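Elastase inhibitor AFUEI (PDB 3W0E) inhibits serine elastases, blocking the Aspergillus fumigatus enzyme non-competitively with a nanomolar inhibition constant and also acting on human leukocyte elastase. Local coordinates at residues K7-V12 with S50-Q55. Numbering follows the deposited sequence.
Sequences KEAQFV and SRLNIQ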
loop_
_atom_site.group_PDB
_atom_site.type_symbol
_atom_site.label_atom_id
_atom_site.label_comp_id
_atom_site.label_asym_id
_atom_site.label_seq_id
_atom_site.Cartn_x
_atom_site.Cartn_y
_atom_site.Cartn_z
ATOM N N LYS A 7 -7.018 6.381 8.075
ATOM C CA LYS A 7 -6.598 7.224 9.182
ATOM C C LYS A 7 -5.438 6.576 9.927
ATOM O O LYS A 7 -4.405 7.212 10.158
ATOM C CB LYS A 7 -7.753 7.439 10.160
ATOM C CG LYS A 7 -8.784 8.474 9.746
ATOM C CD LYS A 7 -9.733 8.728 10.912
ATOM C CE LYS A 7 -10.595 9.965 10.701
ATOM N NZ LYS A 7 -11.394 10.276 11.926
ATOM N N GLU A 8 -5.626 5.314 10.316
ATOM C CA GLU A 8 -4.593 4.574 11.035
ATOM C C GLU A 8 -3.342 4.313 10.178
ATOM O O GLU A 8 -2.218 4.424 10.669
ATOM C CB GLU A 8 -5.161 3.279 11.634
ATOM C CG GLU A 8 -6.192 3.524 12.739
ATOM C CD GLU A 8 -6.653 2.253 13.430
ATOM O OE1 GLU A 8 -6.614 1.169 12.798
ATOM O OE2 GLU A 8 -7.063 2.334 14.615
ATOM N N ALA A 9 -3.514 3.985 8.902
ATOM C CA ALA A 9 -2.346 3.817 8.043
ATOM C C ALA A 9 -1.548 5.118 7.992
ATOM O O ALA A 9 -0.327 5.105 7.846
ATOM C CB ALA A 9 -2.746 3.370 6.656
ATOM N N GLN A 10 -2.246 6.240 8.140
ATOM C CA GLN A 10 -1.605 7.554 8.139
ATOM C C GLN A 10 -0.869 7.791 9.449
ATOM O O GLN A 10 0.275 8.255 9.449
ATOM C CB GLN A 10 -2.646 8.658 7.926
ATOM C CG GLN A 10 -2.083 10.074 7.975
ATOM C CD GLN A 10 -1.315 10.437 6.716
ATOM O OE1 GLN A 10 -1.081 9.586 5.848
ATOM N NE2 GLN A 10 -0.921 11.707 6.605
ATOM N N PHE A 11 -1.544 7.481 10.555
ATOM C CA PHE A 11 -0.965 7.575 11.889
ATOM C C PHE A 11 0.307 6.745 11.961
ATOM O O PHE A 11 1.308 7.166 12.542
ATOM C CB PHE A 11 -1.970 7.062 12.923
ATOM C CG PHE A 11 -1.393 6.879 14.302
ATOM C CD1 PHE A 11 -0.978 5.632 14.735
ATOM C CD2 PHE A 11 -1.273 7.953 15.168
ATOM C CE1 PHE A 11 -0.449 5.458 16.001
ATOM C CE2 PHE A 11 -0.737 7.784 16.436
ATOM C CZ PHE A 11 -0.326 6.536 16.850
ATOM N N VAL A 12 0.246 5.554 11.373
ATOM C CA VAL A 12 1.367 4.621 11.388
ATOM C C VAL A 12 2.531 5.155 10.553
ATOM O O VAL A 12 3.665 5.214 11.034
ATOM C CB VAL A 12 0.949 3.226 10.869
ATOM C CG1 VAL A 12 2.171 2.333 10.702
ATOM C CG2 VAL A 12 -0.073 2.589 11.808
ATOM N N SER A 50 -10.724 -2.127 3.379
ATOM C CA SER A 50 -10.877 -2.069 4.839
ATOM C C SER A 50 -9.691 -2.664 5.604
ATOM O O SER A 50 -9.610 -2.535 6.824
ATOM C CB SER A 50 -12.151 -2.815 5.278
ATOM O OG SER A 50 -13.286 -2.422 4.514
ATOM N N ARG A 51 -8.790 -3.329 4.894
ATOM C CA ARG A 51 -7.699 -4.055 5.539
ATOM C C ARG A 51 -6.464 -3.187 5.731
ATOM O O ARG A 51 -5.945 -2.587 4.773
ATOM C CB ARG A 51 -7.348 -5.307 4.732
ATOM C CG ARG A 51 -6.194 -6.155 5.346
ATOM C CD ARG A 51 -6.135 -7.500 4.694
ATOM N NE ARG A 51 -6.018 -7.377 3.244
ATOM C CZ ARG A 51 -6.207 -8.372 2.384
ATOM N NH1 ARG A 51 -6.497 -9.592 2.819
ATOM N NH2 ARG A 51 -6.095 -8.144 1.076
ATOM N N LEU A 52 -6.007 -3.088 6.976
ATOM C CA LEU A 52 -4.804 -2.340 7.260
ATOM C C LEU A 52 -3.629 -3.303 7.173
ATOM O O LEU A 52 -3.607 -4.332 7.851
ATOM C CB LEU A 52 -4.864 -1.694 8.638
ATOM C CG LEU A 52 -3.582 -1.004 9.087
ATOM C CD1 LEU A 52 -3.135 0.059 8.067
ATOM C CD2 LEU A 52 -3.781 -0.376 10.460
ATOM N N ASN A 53 -2.667 -2.967 6.324
ATOM C CA ASN A 53 -1.448 -3.758 6.202
ATOM C C ASN A 53 -0.312 -3.054 6.900
ATOM O O ASN A 53 -0.006 -1.908 6.608
ATOM C CB ASN A 53 -1.078 -3.980 4.733
ATOM C CG ASN A 53 -2.114 -4.766 3.989
ATOM O OD1 ASN A 53 -2.228 -5.979 4.156
ATOM N ND2 ASN A 53 -2.900 -4.080 3.170
ATOM N N ILE A 54 0.306 -3.747 7.850
ATOM C CA ILE A 54 1.456 -3.209 8.553
ATOM C C ILE A 54 2.675 -3.960 8.041
ATOM O O ILE A 54 2.774 -5.173 8.211
ATOM C CB ILE A 54 1.322 -3.451 10.051
ATOM C CG1 ILE A 54 0.031 -2.807 10.577
ATOM C CG2 ILE A 54 2.547 -2.905 10.788
ATOM C CD1 ILE A 54 0.079 -1.307 10.614
ATOM N N GLN A 55 3.595 -3.252 7.403
ATOM C CA GLN A 55 4.739 -3.914 6.813
ATOM C C GLN A 55 5.908 -3.731 7.757
ATOM O O GLN A 55 6.212 -2.599 8.171
ATOM C CB GLN A 55 5.057 -3.308 5.443
ATOM C CG GLN A 55 6.071 -4.111 4.652
ATOM C CD GLN A 55 5.918 -3.945 3.147
ATOM O OE1 GLN A 55 5.155 -3.093 2.660
ATOM N NE2 GLN A 55 6.633 -4.772 2.400
#
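L52 sets CG anti to the backbone N (chi1 174°), which points the branch at the helix, and the second torsion sends CD1 to A9 and CD2 to E8. I54 holds CG1 beside its own N (chi1 -58°), and its second torsion then turns CD1 to V12, although its CB does not point at the helix. The L52 methyls divide the work. CD1 packs on A9 CB at 3.6 Å. CD2 lies 4.0 Å from E8 OE1 and also close to E8 CB, with the two side chains crossing at about a right angle. One turn further along the helix, I54 CD1 meets both branches of V12, CG1 and, at 4.1 Å, CG2.

Helix 2-15 packs here on one face of the small mixed sheet of this I78-family inhibitor (CI-2 clan), against its middle strand 52-56. The contact joins parts of the chain 38 residues apart. The axes of helix 7-12 and strand 52-55 run nearly parallel, at 17°, and 9.0 Å apart. A9 and V12 also touch strand 62-67, and I54 touches I34 of the other neighbouring strand.

The contact is buried and apolar, apart from the E8 carboxylate. That group is satisfied elsewhere: OE2 accepts from the Q30 backbone N, and OE1 is hydrogen-bonded to S31 OG. The methyls therefore join helix and sheet by van der Waals packing, while E8 ties the helix to the loop before strand 34-37.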